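Local structure of HTH-type transcriptional regulator mcbR (Escherichia coli UMEA 3718-1, 4P9F) at residues Gln115-Gly120 and Glu171-Ile176; Val128-Arg133 and Gln151-Met156. The protein represses expression of McbA by binding to its promoter region, which prevents colanic acid overproduction and is important for biofilm formation. All coordinates share one frame; numbering follows the deposited sequence.

Contact 1 of 2, residues Gln115-Gly120 and Glu171-Ile176; sequences QAQEKG and ELREHI
The backbones come closest where Q117, near the end of helix 100-119, faces R173 in the loop that leads into helix 177-187, with their CA atoms 6.8 Å apart. Q117 makes most of the contact. Its CG lies anti to the backbone N (chi1 -173°), and a bend at chi2 (-84°) lays the terminal amide against CA, CB and CD of R173. OE1 of Q117 rests 3.3 Å from CD of R173, while NE2 of Q117 is 3.7 Å from CB of R173. The two side chains cross at about a right angle, and the amide and guanidinium planes are inclined by 49°. The amide touches carbons of the arginine, and no hydrogen bond joins the segments. The amide is anchored instead by NE2, which donates a hydrogen bond to O of P169, just ahead of 171-176. Lower on the chain, CG of Q117 packs 4.4 Å from CB of L172. G120, with positive phi, is the C-prime residue of a Schellman motif that ends helix 100-119 just beyond Q117. The contact lies at the surface of the FCD domain: A116 and Q117 pack on helix 122-138, R173 also touches Q114 on helix 100-119, and L172 and H175 reach I208 of helix 191-210.

Contact 2 of 2, residues Val128-Arg133 and Gln151-Met156; sequences VNRLFR and QLWVRM
W153 has its CG anti to the carbonyl carbon (chi1 -74°), which sends the six-membered part of its indole across to helix 122-138, where R130 holds its own CG anti to the backbone N (chi1 -169°) and lays it beside that ring. CG of R130 sits 3.6 Å from CZ3 of W153 and almost as near to CE3. The backbone of R130 and the side chain of R133, about one turn further on, add to it: O of R130 is 3.9 Å from CH2 of W153, and CB of R133 is 4.1 Å from the same CH2. The touching is therefore by methylene carbons and a carbonyl oxygen; the R130 guanidinium, its plane 89° from that of the indole, turns back, and its NH2 hydrogen-bonds OD1 of N127. The polar groups of W153 and R133 converge on one carboxylate of helix 73-95: NE1 of W153 donates to OE2 of E87, and NH1 of R133 forms a salt bridge with OE1. E87 thus probably helps to hold the indole's rotation while the R130 and R133 carbons pack on its far end. Replacing W153 by an alanine is likely to open a gap between helices 122-138 and 143-156 and to leave OE2 of E87 without the indole N-H. Also on helix 143-156, Q151 hydrogen-bonds Q151 of the second subunit, and R155 forms a salt bridge with E147 of that subunit. The contact thus joins two consecutive helices inside the all-helical FCD domain of this GntR-family regulator, one of them, 143-156, also facing the dimer partner.

Followed from the N terminus, the chain passes the DNA-binding helix-turn-helix region and helix 73-95 before reaching the end of helix 100-119, the first half of contact 1. A short turn leads into helix 122-138, whose 128-133 then meets 151-156, so contact 2 closes a loop of 17 residues and joins helix 122-138 to helix 143-156. The chain runs on through helix 161-166 to 171-176, where contact 1 closes a longer loop of 50 residues. Contact 2 therefore nests within contact 1. Contact 2 lies about 2 Å from the chain's centre in space, against 17 Å for contact 1 (between centres), which ties the approach to helix 177-187 to the C-terminal end of helix 100-119.

Contact 1 of 2, residues Gln115-Gly120 and Glu171-Ile176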
loop_
_atom_site.group_PDB
_atom_site.type_symbol
_atom_site.label_atom_id
_atom_site.label_comp_id
_atom_site.label_asym_id
_atom_site.label_seq_id
_atom_site.Cartn_x
_atom_site.Cartn_y
_atom_site.Cartn_z
ATOM N N GLN A 115 3.574 30.647 -5.386
ATOM C CA GLN A 115 2.435 31.540 -5.593
ATOM C C GLN A 115 1.356 31.198 -4.589
ATOM O O GLN A 115 0.733 32.089 -4.017
ATOM C CB GLN A 115 1.904 31.436 -7.020
ATOM C CG GLN A 115 2.883 31.913 -8.073
ATOM C CD GLN A 115 2.438 31.534 -9.465
ATOM O OE1 GLN A 115 1.277 31.177 -9.684
ATOM N NE2 GLN A 115 3.359 31.595 -10.417
ATOM N N ALA A 116 1.144 29.901 -4.381
ATOM C CA ALA A 116 0.138 29.447 -3.431
ATOM C C ALA A 116 0.440 29.941 -2.016
ATOM O O ALA A 116 -0.464 30.377 -1.310
ATOM C CB ALA A 116 0.030 27.909 -3.454
ATOM N N GLN A 117 1.703 29.874 -1.603
ATOM C CA GLN A 117 2.096 30.345 -0.271
ATOM C C GLN A 117 1.987 31.880 -0.144
ATOM O O GLN A 117 1.607 32.407 0.911
ATOM C CB GLN A 117 3.517 29.864 0.063
ATOM C CG GLN A 117 3.962 30.163 1.494
ATOM C CD GLN A 117 4.518 31.581 1.641
ATOM O OE1 GLN A 117 5.059 32.143 0.689
ATOM N NE2 GLN A 117 4.354 32.170 2.819
ATOM N N GLU A 118 2.307 32.590 -1.224
ATOM C CA GLU A 118 2.242 34.052 -1.225
ATOM C C GLU A 118 0.795 34.531 -1.191
ATOM O O GLU A 118 0.466 35.508 -0.518
ATOM C CB GLU A 118 2.956 34.617 -2.457
ATOM N N LYS A 119 -0.064 33.814 -1.904
ATOM C CA LYS A 119 -1.487 34.108 -1.943
ATOM C C LYS A 119 -2.169 33.674 -0.645
ATOM O O LYS A 119 -3.286 34.099 -0.354
ATOM C CB LYS A 119 -2.132 33.401 -3.141
ATOM C CG LYS A 119 -1.722 33.967 -4.500
ATOM C CD LYS A 119 -2.153 33.058 -5.654
ATOM C CE LYS A 119 -3.618 32.690 -5.591
ATOM N NZ LYS A 119 -3.976 31.671 -6.626
ATOM N N GLY A 120 -1.500 32.818 0.129
ATOM C CA GLY A 120 -2.073 32.310 1.364
ATOM C C GLY A 120 -3.137 31.246 1.131
ATOM O O GLY A 120 -4.036 31.058 1.956
ATOM N N GLU A 171 3.731 31.530 7.630
ATOM C CA GLU A 171 4.780 30.905 8.434
ATOM C C GLU A 171 5.398 29.705 7.721
ATOM O O GLU A 171 6.207 28.977 8.298
ATOM C CB GLU A 171 4.218 30.471 9.790
ATOM N N LEU A 172 5.002 29.486 6.473
ATOM C CA LEU A 172 5.531 28.369 5.698
ATOM C C LEU A 172 6.508 28.829 4.619
ATOM O O LEU A 172 7.001 28.018 3.837
ATOM C CB LEU A 172 4.384 27.599 5.051
ATOM C CG LEU A 172 3.283 27.036 5.957
ATOM C CD1 LEU A 172 2.234 26.310 5.123
ATOM C CD2 LEU A 172 3.873 26.096 6.998
ATOM N N ARG A 173 6.853 30.114 4.649
ATOM C CA ARG A 173 7.653 30.728 3.595
ATOM C C ARG A 173 8.973 29.998 3.380
ATOM O O ARG A 173 9.314 29.636 2.253
ATOM C CB ARG A 173 7.905 32.201 3.918
ATOM C CG ARG A 173 8.764 32.935 2.902
ATOM C CD ARG A 173 8.173 32.876 1.508
ATOM N NE ARG A 173 8.941 33.679 0.562
ATOM C CZ ARG A 173 9.986 33.227 -0.123
ATOM N NH1 ARG A 173 10.390 31.972 0.032
ATOM N NH2 ARG A 173 10.627 34.031 -0.963
ATOM N N GLU A 174 9.688 29.750 4.470
ATOM C CA GLU A 174 11.022 29.174 4.398
ATOM C C GLU A 174 11.008 27.691 4.019
ATOM O O GLU A 174 12.025 27.132 3.602
ATOM C CB GLU A 174 11.712 29.370 5.744
ATOM C CG GLU A 174 13.206 29.185 5.726
ATOM C CD GLU A 174 13.855 29.657 7.013
ATOM O OE1 GLU A 174 14.995 29.244 7.276
ATOM O OE2 GLU A 174 13.226 30.442 7.757
ATOM N N HIS A 175 9.836 27.076 4.114
ATOM C CA HIS A 175 9.656 25.652 3.832
ATOM C C HIS A 175 9.807 25.320 2.339
ATOM O O HIS A 175 9.947 24.156 1.963
ATOM C CB HIS A 175 8.278 25.205 4.340
ATOM C CG HIS A 175 8.178 25.143 5.835
ATOM N ND1 HIS A 175 8.268 26.272 6.630
ATOM C CD2 HIS A 175 7.972 24.109 6.675
ATOM C CE1 HIS A 175 8.145 25.923 7.894
ATOM N NE2 HIS A 175 7.961 24.618 7.957
ATOM N N ILE A 176 9.744 26.336 1.482
ATOM C CA ILE A 176 9.852 26.094 0.046
ATOM C C ILE A 176 11.309 25.922 -0.400
ATOM O O ILE A 176 11.570 25.403 -1.482
ATOM C CB ILE A 176 9.189 27.219 -0.773
ATOM C CG1 ILE A 176 8.963 26.737 -2.206
ATOM C CG2 ILE A 176 9.998 28.516 -0.692
ATOM C CD1 ILE A 176 8.229 27.707 -3.054
#

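Contact 2 of 2, residues Val128-Arg133 and Gln151-Met156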
loop_
_atom_site.group_PDB
_atom_site.type_symbol
_atom_site.label_atom_id
_atom_site.label_comp_id
_atom_site.label_asym_id
_atom_site.label_seq_id
_atom_site.Cartn_x
_atom_site.Cartn_y
_atom_site.Cartn_z
ATOM N N VAL A 128 -0.460 21.365 -4.561
ATOM C CA VAL A 128 0.715 21.476 -5.416
ATOM C C VAL A 128 1.884 20.646 -4.840
ATOM O O VAL A 128 2.618 20.019 -5.603
ATOM C CB VAL A 128 1.136 22.957 -5.627
ATOM C CG1 VAL A 128 2.420 23.037 -6.427
ATOM C CG2 VAL A 128 0.035 23.712 -6.375
ATOM N N ASN A 129 2.050 20.616 -3.514
ATOM C CA ASN A 129 3.081 19.755 -2.909
ATOM C C ASN A 129 2.895 18.291 -3.327
ATOM O O ASN A 129 3.846 17.612 -3.733
ATOM C CB ASN A 129 3.066 19.886 -1.380
ATOM C CG ASN A 129 3.744 18.717 -0.673
ATOM O OD1 ASN A 129 3.080 17.870 -0.094
ATOM N ND2 ASN A 129 5.058 18.657 -0.739
ATOM N N ARG A 130 1.646 17.845 -3.266
ATOM C CA ARG A 130 1.229 16.520 -3.716
ATOM C C ARG A 130 1.559 16.276 -5.187
ATOM O O ARG A 130 2.190 15.276 -5.535
ATOM C CB ARG A 130 -0.282 16.376 -3.470
ATOM C CG ARG A 130 -0.876 14.992 -3.616
ATOM C CD ARG A 130 -2.404 15.094 -3.537
ATOM N NE ARG A 130 -2.943 15.840 -4.684
ATOM C CZ ARG A 130 -3.223 15.310 -5.869
ATOM N NH1 ARG A 130 -2.982 14.026 -6.106
ATOM N NH2 ARG A 130 -3.708 16.076 -6.831
ATOM N N LEU A 131 1.149 17.215 -6.038
ATOM C CA LEU A 131 1.343 17.102 -7.479
ATOM C C LEU A 131 2.829 17.087 -7.831
ATOM O O LEU A 131 3.270 16.373 -8.727
ATOM C CB LEU A 131 0.652 18.269 -8.182
ATOM C CG LEU A 131 -0.868 18.190 -8.313
ATOM C CD1 LEU A 131 -1.396 19.410 -9.046
ATOM C CD2 LEU A 131 -1.312 16.900 -8.994
ATOM N N PHE A 132 3.595 17.901 -7.119
ATOM C CA PHE A 132 5.032 17.991 -7.317
ATOM C C PHE A 132 5.701 16.650 -6.999
ATOM O O PHE A 132 6.442 16.097 -7.817
ATOM C CB PHE A 132 5.600 19.116 -6.441
ATOM C CG PHE A 132 7.105 19.261 -6.497
ATOM C CD1 PHE A 132 7.716 19.936 -7.550
ATOM C CD2 PHE A 132 7.900 18.748 -5.482
ATOM C CE1 PHE A 132 9.099 20.081 -7.605
ATOM C CE2 PHE A 132 9.295 18.895 -5.518
ATOM C CZ PHE A 132 9.893 19.560 -6.584
ATOM N N ARG A 133 5.432 16.112 -5.816
ATOM C CA ARG A 133 6.096 14.870 -5.440
ATOM C C ARG A 133 5.625 13.699 -6.310
ATOM O O ARG A 133 6.418 12.852 -6.708
ATOM C CB ARG A 133 5.871 14.535 -3.961
ATOM C CG ARG A 133 6.840 15.244 -2.995
ATOM C CD ARG A 133 6.678 14.670 -1.580
ATOM N NE ARG A 133 6.258 15.633 -0.579
ATOM C CZ ARG A 133 5.989 15.303 0.677
ATOM N NH1 ARG A 133 6.099 14.037 1.056
ATOM N NH2 ARG A 133 5.607 16.228 1.549
ATOM N N GLN A 151 -2.085 5.903 -1.718
ATOM C CA GLN A 151 -2.964 5.250 -0.748
ATOM C C GLN A 151 -2.642 5.731 0.683
ATOM O O GLN A 151 -3.531 6.046 1.478
ATOM C CB GLN A 151 -2.795 3.743 -0.865
ATOM C CG GLN A 151 -4.006 2.926 -0.568
ATOM C CD GLN A 151 -3.702 1.439 -0.577
ATOM O OE1 GLN A 151 -4.027 0.733 0.364
ATOM N NE2 GLN A 151 -3.066 0.968 -1.639
ATOM N N LEU A 152 -1.356 5.813 0.997
ATOM C CA LEU A 152 -0.938 6.236 2.335
ATOM C C LEU A 152 -1.245 7.723 2.573
ATOM O O LEU A 152 -1.586 8.120 3.683
ATOM C CB LEU A 152 0.542 5.924 2.531
ATOM C CG LEU A 152 0.827 4.411 2.627
ATOM C CD1 LEU A 152 2.328 4.094 2.468
ATOM C CD2 LEU A 152 0.315 3.849 3.973
ATOM N N TRP A 153 -1.167 8.537 1.524
ATOM C CA TRP A 153 -1.558 9.942 1.631
ATOM C C TRP A 153 -3.045 10.089 1.943
ATOM O O TRP A 153 -3.457 11.011 2.653
ATOM C CB TRP A 153 -1.244 10.672 0.329
ATOM C CG TRP A 153 0.219 10.945 0.110
ATOM C CD1 TRP A 153 1.240 10.785 1.009
ATOM C CD2 TRP A 153 0.828 11.362 -1.122
ATOM N NE1 TRP A 153 2.445 11.118 0.419
ATOM C CE2 TRP A 153 2.217 11.472 -0.891
ATOM C CE3 TRP A 153 0.326 11.663 -2.409
ATOM C CZ2 TRP A 153 3.114 11.874 -1.888
ATOM C CZ3 TRP A 153 1.220 12.063 -3.401
ATOM C CH2 TRP A 153 2.597 12.171 -3.131
ATOM N N VAL A 154 -3.851 9.208 1.355
ATOM C CA VAL A 154 -5.286 9.170 1.634
ATOM C C VAL A 154 -5.526 8.816 3.103
ATOM O O VAL A 154 -6.365 9.420 3.750
ATOM C CB VAL A 154 -6.026 8.155 0.735
ATOM C CG1 VAL A 154 -7.482 7.981 1.200
ATOM C CG2 VAL A 154 -5.997 8.606 -0.748
ATOM N N ARG A 155 -4.780 7.842 3.619
ATOM C CA ARG A 155 -4.920 7.394 5.011
ATOM C C ARG A 155 -4.514 8.507 6.001
ATOM O O ARG A 155 -5.175 8.725 7.000
ATOM C CB ARG A 155 -4.059 6.135 5.248
ATOM C CG ARG A 155 -4.539 4.900 4.503
ATOM C CD ARG A 155 -5.882 4.408 4.990
ATOM N NE ARG A 155 -5.855 3.700 6.278
ATOM C CZ ARG A 155 -5.527 2.407 6.388
ATOM N NH1 ARG A 155 -5.147 1.731 5.312
ATOM N NH2 ARG A 155 -5.565 1.794 7.556
HETATM N N MSE A 156 -3.415 9.208 5.730
HETATM C CA MSE A 156 -3.013 10.268 6.649
HETATM C C MSE A 156 -3.797 11.553 6.425
HETATM O O MSE A 156 -3.815 12.423 7.300
HETATM C CB MSE A 156 -1.521 10.555 6.543
HETATM C CG MSE A 156 -1.079 11.196 5.265
HETATM SE SE MSE A 156 0.872 11.478 5.312
HETATM C CE MSE A 156 0.965 12.831 6.582
#